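Local coordinates for alcohol dehydrogenase, zinc-containing (PDB 5YLN), which probably oxidises alcohols with NAD+ as a zinc-dependent dehydrogenase of the medium-chain family, and carries two zinc ions per chain, at residues S327-E330 against K331-V335; C97-K101 against K102-A106; F255-C258 against Q259-G263; S78-K81 against K82-V86. All blocks are in the same frame, centred on the assembly; numbering follows the deposited sequence.

Interaction 1 (S327-E330 against K331-V335)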
loop_
_atom_site.group_PDB
_atom_site.type_symbol
_atom_site.label_atom_id
_atom_site.label_comp_id
_atom_site.label_asym_id
_atom_site.label_seq_id
_atom_site.Cartn_x
_atom_site.Cartn_y
_atom_site.Cartn_z
ATOM N N SER A 327 9.237 41.720 -4.415
ATOM C CA SER A 327 9.281 42.460 -5.672
ATOM C C SER A 327 10.288 41.869 -6.644
ATOM O O SER A 327 10.259 42.203 -7.833
ATOM C CB SER A 327 9.624 43.920 -5.412
ATOM O OG SER A 327 10.797 43.994 -4.634
ATOM N N GLU A 328 11.185 41.007 -6.169
ATOM C CA GLU A 328 12.121 40.318 -7.042
ATOM C C GLU A 328 11.741 38.846 -7.208
ATOM O O GLU A 328 12.606 38.001 -7.440
ATOM C CB GLU A 328 13.550 40.460 -6.515
ATOM C CG GLU A 328 14.037 41.916 -6.337
ATOM C CD GLU A 328 14.343 42.644 -7.665
ATOM O OE1 GLU A 328 14.153 42.043 -8.745
ATOM O OE2 GLU A 328 14.781 43.823 -7.630
ATOM N N ILE A 329 10.446 38.530 -7.100
ATOM C CA ILE A 329 10.011 37.141 -7.184
ATOM C C ILE A 329 10.363 36.515 -8.536
ATOM O O ILE A 329 10.666 35.318 -8.599
ATOM C CB ILE A 329 8.504 37.040 -6.882
ATOM C CG1 ILE A 329 8.084 35.582 -6.832
ATOM C CG2 ILE A 329 7.703 37.814 -7.931
ATOM C CD1 ILE A 329 6.981 35.276 -5.837
ATOM N N GLU A 330 10.359 37.300 -9.622
ATOM C CA GLU A 330 10.816 36.792 -10.918
ATOM C C GLU A 330 12.225 36.216 -10.831
ATOM O O GLU A 330 12.500 35.137 -11.357
ATOM C CB GLU A 330 10.786 37.895 -11.984
ATOM C CG GLU A 330 9.425 38.494 -12.273
ATOM C CD GLU A 330 8.982 38.296 -13.715
ATOM O OE1 GLU A 330 9.793 37.816 -14.538
ATOM O OE2 GLU A 330 7.814 38.617 -14.027
ATOM N N LYS A 331 13.141 36.939 -10.190
ATOM C CA LYS A 331 14.486 36.402 -9.998
ATOM C C LYS A 331 14.463 35.132 -9.159
ATOM O O LYS A 331 15.262 34.218 -9.393
ATOM C CB LYS A 331 15.389 37.429 -9.322
ATOM C CG LYS A 331 15.863 38.572 -10.191
ATOM C CD LYS A 331 16.477 39.626 -9.292
ATOM C CE LYS A 331 16.888 40.874 -10.057
ATOM N NZ LYS A 331 18.253 40.725 -10.617
ATOM N N ALA A 332 13.585 35.077 -8.151
ATOM C CA ALA A 332 13.521 33.901 -7.284
ATOM C C ALA A 332 13.146 32.654 -8.081
ATOM O O ALA A 332 13.736 31.583 -7.904
ATOM C CB ALA A 332 12.524 34.130 -6.140
ATOM N N TYR A 333 12.154 32.782 -8.961
ATOM C CA TYR A 333 11.786 31.687 -9.854
ATOM C C TYR A 333 12.933 31.289 -10.776
ATOM O O TYR A 333 13.139 30.099 -11.044
ATOM C CB TYR A 333 10.569 32.089 -10.677
ATOM C CG TYR A 333 9.285 31.656 -10.027
ATOM C CD1 TYR A 333 8.663 32.455 -9.070
ATOM C CD2 TYR A 333 8.694 30.446 -10.364
ATOM C CE1 TYR A 333 7.484 32.059 -8.464
ATOM C CE2 TYR A 333 7.509 30.035 -9.762
ATOM C CZ TYR A 333 6.909 30.850 -8.820
ATOM O OH TYR A 333 5.737 30.460 -8.225
ATOM N N GLU A 334 13.680 32.268 -11.292
ATOM C CA GLU A 334 14.811 31.950 -12.159
ATOM C C GLU A 334 15.833 31.070 -11.444
ATOM O O GLU A 334 16.377 30.133 -12.040
ATOM C CB GLU A 334 15.482 33.236 -12.649
ATOM C CG GLU A 334 16.788 32.985 -13.382
ATOM C CD GLU A 334 16.600 32.258 -14.713
ATOM O OE1 GLU A 334 15.491 32.330 -15.301
ATOM O OE2 GLU A 334 17.574 31.617 -15.168
ATOM N N VAL A 335 16.104 31.359 -10.166
ATOM C CA VAL A 335 17.107 30.607 -9.415
ATOM C C VAL A 335 16.590 29.212 -9.087
ATOM O O VAL A 335 17.301 28.212 -9.237
ATOM C CB VAL A 335 17.490 31.371 -8.135
ATOM C CG1 VAL A 335 18.182 30.442 -7.142
ATOM C CG2 VAL A 335 18.362 32.618 -8.462
#
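E328 O, I329 O and E330 O accept the amide hydrogens of A332, Y333 and E334 in turn, the first i to i+4 bonds of helix 329-337, with E328 at the N-cap position. The middle bond, Y333 N to I329 O, is the straightest of the three, 3.0 Å long with 165° at the hydrogen. On the inward side I329 and Y333 lie side by side and point the same way. With I329 CG1 anti to the backbone N (chi1 -174°), the branch runs alongside the tyrosine, and CG1 comes within 3.9 Å of Y333 CD1. The edge of the same ring has I329 O near its plane, 3.5 Å from Y333 CD1. The phenol end of Y333 is held by a hydrogen bond to Q124, while the ring packs on I41, L62 and helix 43-50 and meets that of Y8; the side chain stands about 8 Å from those of the zinc ligands C42 and H64. On the outer side E328 and K331 also run in the same direction, and E328 OE1 rests 3.3 Å from K331 CE. The lysine chain turns at its last torsion (chi4 -86°), which leaves NZ 4.7 Å from E328 OE1. E328 and K331 make no direct ion pair here; at this spacing their opposite charges probably attract weakly, whereas apolar packing and a tethered hydroxyl fix the buried side of this helical turn.

Interaction 2 (C97-K101 against K102-A106). With ZN (zinc ion), chain F.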
loop_
_atom_site.group_PDB
_atom_site.type_symbol
_atom_site.label_atom_id
_atom_site.label_comp_id
_atom_site.label_asym_id
_atom_site.label_seq_id
_atom_site.Cartn_x
_atom_site.Cartn_y
_atom_site.Cartn_z
ATOM N N CYS A 97 -16.246 17.977 7.875
ATOM C CA CYS A 97 -16.801 17.110 6.846
ATOM C C CYS A 97 -16.341 15.663 7.048
ATOM O O CYS A 97 -15.584 15.343 7.963
ATOM C CB CYS A 97 -16.398 17.603 5.463
ATOM S SG CYS A 97 -14.638 17.320 5.166
ATOM N N TYR A 98 -16.774 14.791 6.136
ATOM C CA TYR A 98 -16.468 13.368 6.223
ATOM C C TYR A 98 -14.962 13.126 6.357
ATOM O O TYR A 98 -14.521 12.321 7.187
ATOM C CB TYR A 98 -17.055 12.652 4.998
ATOM C CG TYR A 98 -16.777 11.170 4.924
ATOM C CD1 TYR A 98 -15.595 10.697 4.373
ATOM C CD2 TYR A 98 -17.698 10.244 5.399
ATOM C CE1 TYR A 98 -15.327 9.350 4.305
ATOM C CE2 TYR A 98 -17.440 8.880 5.331
ATOM C CZ TYR A 98 -16.250 8.444 4.780
ATOM O OH TYR A 98 -15.968 7.104 4.706
ATOM N N TYR A 99 -14.149 13.845 5.568
ATOM C CA TYR A 99 -12.716 13.569 5.572
ATOM C C TYR A 99 -11.982 14.332 6.659
ATOM O O TYR A 99 -11.002 13.817 7.203
ATOM C CB TYR A 99 -12.110 13.847 4.188
ATOM C CG TYR A 99 -12.519 12.767 3.224
ATOM C CD1 TYR A 99 -12.209 11.433 3.501
ATOM C CD2 TYR A 99 -13.258 13.058 2.073
ATOM C CE1 TYR A 99 -12.597 10.420 2.643
ATOM C CE2 TYR A 99 -13.653 12.055 1.214
ATOM C CZ TYR A 99 -13.325 10.731 1.513
ATOM O OH TYR A 99 -13.703 9.720 0.682
ATOM N N CYS A 100 -12.427 15.548 6.987
ATOM C CA CYS A 100 -11.826 16.278 8.104
ATOM C C CYS A 100 -12.018 15.530 9.422
ATOM O O CYS A 100 -11.145 15.563 10.301
ATOM C CB CYS A 100 -12.421 17.682 8.205
ATOM S SG CYS A 100 -11.755 18.869 6.998
ATOM N N LYS A 101 -13.163 14.874 9.588
ATOM C CA LYS A 101 -13.365 14.079 10.794
ATOM C C LYS A 101 -12.362 12.934 10.899
ATOM O O LYS A 101 -12.070 12.482 12.008
ATOM C CB LYS A 101 -14.807 13.563 10.838
ATOM C CG LYS A 101 -15.802 14.639 11.276
ATOM C CD LYS A 101 -15.454 15.149 12.680
ATOM C CE LYS A 101 -16.507 16.086 13.224
ATOM N NZ LYS A 101 -17.871 15.521 13.053
ATOM N N LYS A 102 -11.799 12.485 9.779
ATOM C CA LYS A 102 -10.762 11.466 9.781
ATOM C C LYS A 102 -9.355 12.045 9.889
ATOM O O LYS A 102 -8.396 11.273 9.963
ATOM C CB LYS A 102 -10.859 10.608 8.514
ATOM C CG LYS A 102 -12.147 9.794 8.390
ATOM C CD LYS A 102 -12.201 9.050 7.056
ATOM C CE LYS A 102 -13.426 8.148 6.964
ATOM N NZ LYS A 102 -13.340 6.975 7.885
ATOM N N GLY A 103 -9.199 13.368 9.920
ATOM C CA GLY A 103 -7.869 13.951 9.850
ATOM C C GLY A 103 -7.251 13.980 8.460
ATOM O O GLY A 103 -6.072 14.341 8.319
ATOM N N ILE A 104 -8.020 13.647 7.425
ATOM C CA ILE A 104 -7.532 13.627 6.051
ATOM C C ILE A 104 -7.837 14.979 5.415
ATOM O O ILE A 104 -8.675 15.086 4.514
ATOM C CB ILE A 104 -8.159 12.454 5.272
ATOM C CG1 ILE A 104 -7.982 11.149 6.068
ATOM C CG2 ILE A 104 -7.547 12.307 3.884
ATOM C CD1 ILE A 104 -8.697 9.990 5.440
ATOM N N TYR A 105 -7.163 16.029 5.890
ATOM C CA TYR A 105 -7.493 17.377 5.439
ATOM C C TYR A 105 -7.214 17.560 3.954
ATOM O O TYR A 105 -7.806 18.446 3.330
ATOM C CB TYR A 105 -6.732 18.425 6.259
ATOM C CG TYR A 105 -6.959 18.304 7.764
ATOM C CD1 TYR A 105 -8.206 17.944 8.276
ATOM C CD2 TYR A 105 -5.920 18.521 8.664
ATOM C CE1 TYR A 105 -8.420 17.816 9.639
ATOM C CE2 TYR A 105 -6.123 18.387 10.037
ATOM C CZ TYR A 105 -7.375 18.037 10.522
ATOM O OH TYR A 105 -7.598 17.905 11.890
ATOM N N ALA A 106 -6.334 16.729 3.387
ATOM C CA ALA A 106 -6.070 16.715 1.958
ATOM C C ALA A 106 -7.337 16.515 1.131
ATOM O O ALA A 106 -7.355 16.879 -0.057
ATOM C CB ALA A 106 -5.046 15.614 1.647
HETATM ZN ZN ZN F . -13.529 19.328 5.732
#
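C100 SG lies obliquely to the Y105 ring, 3.9 Å from Y105 CD1, in a sulfur-aromatic contact. The same sulfur binds a zinc ion at 2.2 Å, joined by C97 SG at 2.4 Å from the metal; C94 and C108 complete its four-cysteine shell. C97 SG also accepts the amide hydrogen of C100, C100 N lying 3.4 Å away in a nearly straight bond of 168°, which would be expected to temper the charge on the sulfur. Backbone bonds shape the turn that follows. Y99 O takes I104 N at 3.0 Å and, more weakly, K102 N, while C100 O receives G103 N from well above its carbonyl plane, 69° out of it. G103 has a positive phi of 78°, at which a CB would press on the carbonyl O of K102, and I104 is the centre of an inverse gamma turn. This cysteine-rich loop between strands 91-92 and 113-114 is the structural zinc lobe known from medium-chain alcohol dehydrogenases. Among the ring contacts, Y98 CD1 sits over the centre of one face of the Y99 ring, so the edge of Y98 is directed at that face. Apolar packing comes from the K102 chain, extended as far as CE, where it crosses the Y98 ring at a slant with K102 CE 3.5 Å from Y98 CE1. Y99 and I104 touch more loosely. R240 of the second subunit makes a cation-pi contact with Y98 and packs on Y99, while D265 of that subunit packs against I104.

Interaction 3 (F255-C258 against Q259-G263)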
loop_
_atom_site.group_PDB
_atom_site.type_symbol
_atom_site.label_atom_id
_atom_site.label_comp_id
_atom_site.label_asym_id
_atom_site.label_seq_id
_atom_site.Cartn_x
_atom_site.Cartn_y
_atom_site.Cartn_z
ATOM N N PHE A 255 9.957 5.492 -10.020
ATOM C CA PHE A 255 9.048 4.480 -9.504
ATOM C C PHE A 255 9.569 3.094 -9.828
ATOM O O PHE A 255 9.498 2.183 -8.993
ATOM C CB PHE A 255 7.635 4.637 -10.061
ATOM C CG PHE A 255 6.690 3.544 -9.595
ATOM C CD1 PHE A 255 6.048 3.636 -8.357
ATOM C CD2 PHE A 255 6.483 2.402 -10.364
ATOM C CE1 PHE A 255 5.205 2.634 -7.912
ATOM C CE2 PHE A 255 5.633 1.394 -9.926
ATOM C CZ PHE A 255 4.996 1.514 -8.696
ATOM N N ASP A 256 10.124 2.923 -11.029
ATOM C CA ASP A 256 10.626 1.616 -11.419
ATOM C C ASP A 256 11.820 1.200 -10.564
ATOM O O ASP A 256 11.926 0.035 -10.158
ATOM C CB ASP A 256 11.007 1.623 -12.894
ATOM C CG ASP A 256 11.496 0.274 -13.355
ATOM O OD1 ASP A 256 10.734 -0.712 -13.223
ATOM O OD2 ASP A 256 12.650 0.195 -13.825
ATOM N N PHE A 257 12.734 2.138 -10.296
ATOM C CA PHE A 257 13.868 1.868 -9.416
ATOM C C PHE A 257 13.392 1.402 -8.037
ATOM O O PHE A 257 13.879 0.398 -7.499
ATOM C CB PHE A 257 14.720 3.131 -9.290
ATOM C CG PHE A 257 16.067 2.910 -8.674
ATOM C CD1 PHE A 257 17.156 2.553 -9.462
ATOM C CD2 PHE A 257 16.261 3.089 -7.321
ATOM C CE1 PHE A 257 18.409 2.355 -8.884
ATOM C CE2 PHE A 257 17.494 2.902 -6.744
ATOM C CZ PHE A 257 18.571 2.528 -7.514
ATOM N N CYS A 258 12.430 2.125 -7.459
ATOM C CA CYS A 258 11.906 1.784 -6.140
ATOM C C CYS A 258 11.397 0.353 -6.092
ATOM O O CYS A 258 11.618 -0.359 -5.102
ATOM C CB CYS A 258 10.787 2.748 -5.760
ATOM S SG CYS A 258 11.388 4.323 -5.174
ATOM N N GLN A 259 10.714 -0.093 -7.149
ATOM C CA GLN A 259 10.110 -1.415 -7.077
ATOM C C GLN A 259 11.151 -2.506 -7.273
ATOM O O GLN A 259 10.898 -3.656 -6.908
ATOM C CB GLN A 259 8.943 -1.540 -8.068
ATOM C CG GLN A 259 9.307 -1.658 -9.510
ATOM C CD GLN A 259 8.074 -1.832 -10.402
ATOM O OE1 GLN A 259 6.993 -2.215 -9.933
ATOM N NE2 GLN A 259 8.238 -1.551 -11.697
ATOM N N LYS A 260 12.335 -2.157 -7.770
ATOM C CA LYS A 260 13.420 -3.119 -7.905
ATOM C C LYS A 260 14.248 -3.305 -6.629
ATOM O O LYS A 260 14.965 -4.305 -6.512
ATOM C CB LYS A 260 14.324 -2.702 -9.066
ATOM C CG LYS A 260 13.615 -2.848 -10.414
ATOM C CD LYS A 260 14.616 -2.999 -11.543
ATOM C CE LYS A 260 13.990 -3.641 -12.786
ATOM N NZ LYS A 260 12.581 -3.213 -12.987
ATOM N N ILE A 261 14.181 -2.384 -5.670
ATOM C CA ILE A 261 15.052 -2.451 -4.501
ATOM C C ILE A 261 14.300 -2.750 -3.223
ATOM O O ILE A 261 14.939 -2.980 -2.188
ATOM C CB ILE A 261 15.876 -1.157 -4.331
ATOM C CG1 ILE A 261 14.958 0.066 -4.136
ATOM C CG2 ILE A 261 16.803 -0.982 -5.518
ATOM C CD1 ILE A 261 15.621 1.293 -3.425
ATOM N N ILE A 262 12.972 -2.749 -3.258
ATOM C CA ILE A 262 12.193 -2.948 -2.059
ATOM C C ILE A 262 12.263 -4.418 -1.656
ATOM O O ILE A 262 12.239 -5.317 -2.498
ATOM C CB ILE A 262 10.751 -2.468 -2.295
ATOM C CG1 ILE A 262 10.027 -2.314 -0.970
ATOM C CG2 ILE A 262 10.010 -3.374 -3.272
ATOM C CD1 ILE A 262 10.613 -1.222 -0.096
ATOM N N GLY A 263 12.419 -4.665 -0.357
ATOM C CA GLY A 263 12.516 -6.019 0.141
ATOM C C GLY A 263 11.181 -6.569 0.581
ATOM O O GLY A 263 10.177 -5.859 0.583
#
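D256 OD1 gathers two nitrogens from the next turn of helix 252-261, Q259 NE2 and K260 NZ. CG of D256, anti to the backbone N, carries the carboxylate outward from the helix, where Q259 and K260 reach back to meet it. The bond from Q259 NE2 is 3.0 Å long and 164° at the hydrogen; it uses the anti lone pair of OD1 and lies in the amide plane, although amide and carboxylate planes stand 84° apart. K260 NZ forms a weaker salt bridge at 3.1 Å to the same OD1, its chain turning at chi4 to bring the ammonium round. Q259 adopts a less common shape for a helix: its CG sits between the backbone N and the carbonyl carbon (chi1 74°), and the chain runs straight beyond it. The amide thereby extends back along the helix past F255, with OE1 3.9 Å from F255 CE2. Q259 OE1 accepts D281 N and its NE2 also donates to E279 O, while F255 packs on L282 of the second subunit. On another side F257 CE2 meets I261 CG2 at 4.1 Å; F257 packs on helix 226-236 and on I178, I261 on V242 and A176 of the parallel sheet. Near the helix end the backbone slackens: K260 N meets F257 O at 3.0 Å from above its carbonyl plane, and I262 N bonds C258 O only weakly. The buried Q259 amide is thus satisfied on both its oxygen and its nitrogen, its NE2 divided between two acceptors, and the D256 carboxylate is probably stabilised in its charged form by the lysine.

Interaction 4 (S78-K81 against K82-V86)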
loop_
_atom_site.group_PDB
_atom_site.type_symbol
_atom_site.label_atom_id
_atom_site.label_comp_id
_atom_site.label_asym_id
_atom_site.label_seq_id
_atom_site.Cartn_x
_atom_site.Cartn_y
_atom_site.Cartn_z
ATOM N N SER A 78 -12.433 32.237 16.057
ATOM C CA SER A 78 -12.395 32.408 17.500
ATOM C C SER A 78 -11.009 32.328 18.097
ATOM O O SER A 78 -10.763 32.962 19.127
ATOM C CB SER A 78 -13.300 31.370 18.181
ATOM O OG SER A 78 -12.881 30.052 17.897
ATOM N N ASN A 79 -10.093 31.592 17.476
ATOM C CA ASN A 79 -8.792 31.347 18.073
ATOM C C ASN A 79 -7.684 32.189 17.447
ATOM O O ASN A 79 -6.509 31.999 17.785
ATOM C CB ASN A 79 -8.450 29.860 17.980
ATOM C CG ASN A 79 -9.432 28.975 18.769
ATOM O OD1 ASN A 79 -9.930 29.366 19.828
ATOM N ND2 ASN A 79 -9.729 27.799 18.231
ATOM N N PHE A 80 -8.019 33.108 16.541
ATOM C CA PHE A 80 -7.030 34.020 15.972
ATOM C C PHE A 80 -7.622 35.418 15.918
ATOM O O PHE A 80 -8.839 35.588 15.816
ATOM C CB PHE A 80 -6.576 33.572 14.570
ATOM C CG PHE A 80 -5.877 32.221 14.546
ATOM C CD1 PHE A 80 -6.600 31.045 14.361
ATOM C CD2 PHE A 80 -4.495 32.134 14.702
ATOM C CE1 PHE A 80 -5.958 29.803 14.353
ATOM C CE2 PHE A 80 -3.848 30.899 14.691
ATOM C CZ PHE A 80 -4.588 29.724 14.525
ATOM N N LYS A 81 -6.755 36.422 16.014
ATOM C CA LYS A 81 -7.177 37.818 15.944
ATOM C C LYS A 81 -6.119 38.620 15.201
ATOM O O LYS A 81 -5.038 38.121 14.896
ATOM C CB LYS A 81 -7.383 38.434 17.337
ATOM C CG LYS A 81 -6.076 38.567 18.147
ATOM C CD LYS A 81 -6.337 38.907 19.628
ATOM C CE LYS A 81 -5.050 39.081 20.437
ATOM N NZ LYS A 81 -4.252 37.826 20.525
ATOM N N LYS A 82 -6.433 39.896 14.973
ATOM C CA LYS A 82 -5.525 40.805 14.290
ATOM C C LYS A 82 -4.220 40.955 15.060
ATOM O O LYS A 82 -4.214 41.316 16.238
ATOM C CB LYS A 82 -6.186 42.176 14.118
ATOM C CG LYS A 82 -5.284 43.181 13.386
ATOM C CD LYS A 82 -5.981 44.504 13.075
ATOM C CE LYS A 82 -5.063 45.456 12.287
ATOM N NZ LYS A 82 -4.860 45.040 10.868
ATOM N N GLY A 83 -3.106 40.726 14.372
ATOM C CA GLY A 83 -1.795 40.872 14.951
ATOM C C GLY A 83 -1.118 39.561 15.253
ATOM O O GLY A 83 0.099 39.536 15.444
ATOM N N ASP A 84 -1.872 38.473 15.272
ATOM C CA ASP A 84 -1.301 37.153 15.503
ATOM C C ASP A 84 -0.310 36.786 14.409
ATOM O O ASP A 84 -0.640 36.807 13.221
ATOM C CB ASP A 84 -2.422 36.123 15.573
ATOM C CG ASP A 84 -3.270 36.267 16.828
ATOM O OD1 ASP A 84 -2.914 37.092 17.697
ATOM O OD2 ASP A 84 -4.292 35.564 16.944
ATOM N N LYS A 85 0.916 36.459 14.818
ATOM C CA LYS A 85 1.922 35.907 13.915
ATOM C C LYS A 85 1.651 34.414 13.756
ATOM O O LYS A 85 1.640 33.679 14.752
ATOM C CB LYS A 85 3.328 36.150 14.454
ATOM C CG LYS A 85 4.395 35.410 13.681
ATOM C CD LYS A 85 5.794 35.940 13.952
ATOM C CE LYS A 85 6.833 34.936 13.441
ATOM N NZ LYS A 85 8.129 35.559 13.050
ATOM N N VAL A 86 1.396 33.963 12.527
ATOM C CA VAL A 86 0.928 32.591 12.334
ATOM C C VAL A 86 1.519 31.941 11.084
ATOM O O VAL A 86 1.944 32.611 10.136
ATOM C CB VAL A 86 -0.621 32.519 12.303
ATOM C CG1 VAL A 86 -1.211 32.889 13.683
ATOM C CG2 VAL A 86 -1.182 33.390 11.203
#
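A type II beta turn from K81 to D84, tightened by the aspartate's own carboxylate, leads the loop after strand 66-72 into strand 85-88 of the mixed sheet. Its closing bond runs from D84 N to K81 O, 3.2 Å long and 163° at the hydrogen. G83 is the third residue of the turn, with a positive phi at which a CB would press on the carbonyl O of K82. The carboxylate of D84 reaches back over the turn to K81, its CG beside the backbone N, and splits its two oxygens between main chain and side chain. OD2 accepts K81 N at 2.8 Å, the donor standing 58° out of the carboxylate plane. OD1 offers its syn lone pair to K81 NZ at 3.2 Å, completing a salt bridge. K81 can deliver its ammonium there because its CG lies between the backbone N and the carbonyl carbon (chi1 67°) and the chain folds at its last torsion; the two side chains cross at nearly a right angle. Beneath this polar layer F80 and V86 close the apolar side, V86 CG1 lying 3.5 Å from F80 CE2. The F80 ring is stacked with that of H139 and packs on L137 of strand 137-139, which V86 also touches. D84 OD2 approaches F80 CA as well, at 3.3 Å. G83 and D84 bond to V70 and V86 to G68 through their backbones, placing this turn at the start of the antiparallel pairing of strand 85-88 with 66-72, within the GroES-like domain of a zinc-containing alcohol dehydrogenase.

From the N terminus the contacts follow in the order 4, 2, 3, 1. Each closes a short local turn within one continuous stretch, and none nests in or crosses another. Interaction 4 leads a loop into strand 85-88 of the mixed sheet; soon afterwards interaction 2 shapes the zinc lobe, its nearest atoms about 12 Å away. Interaction 3 belongs to the nucleotide-binding-type Rossmann region, passing from helix 252-261 into strand 262-263, with its centre 46 Å from that of interaction 4. Interaction 1 starts helix 329-337, which follows strand 322-325 of the mixed sheet and precedes its parallel neighbour 347-350. Interactions 2 and 3 both touch the second subunit.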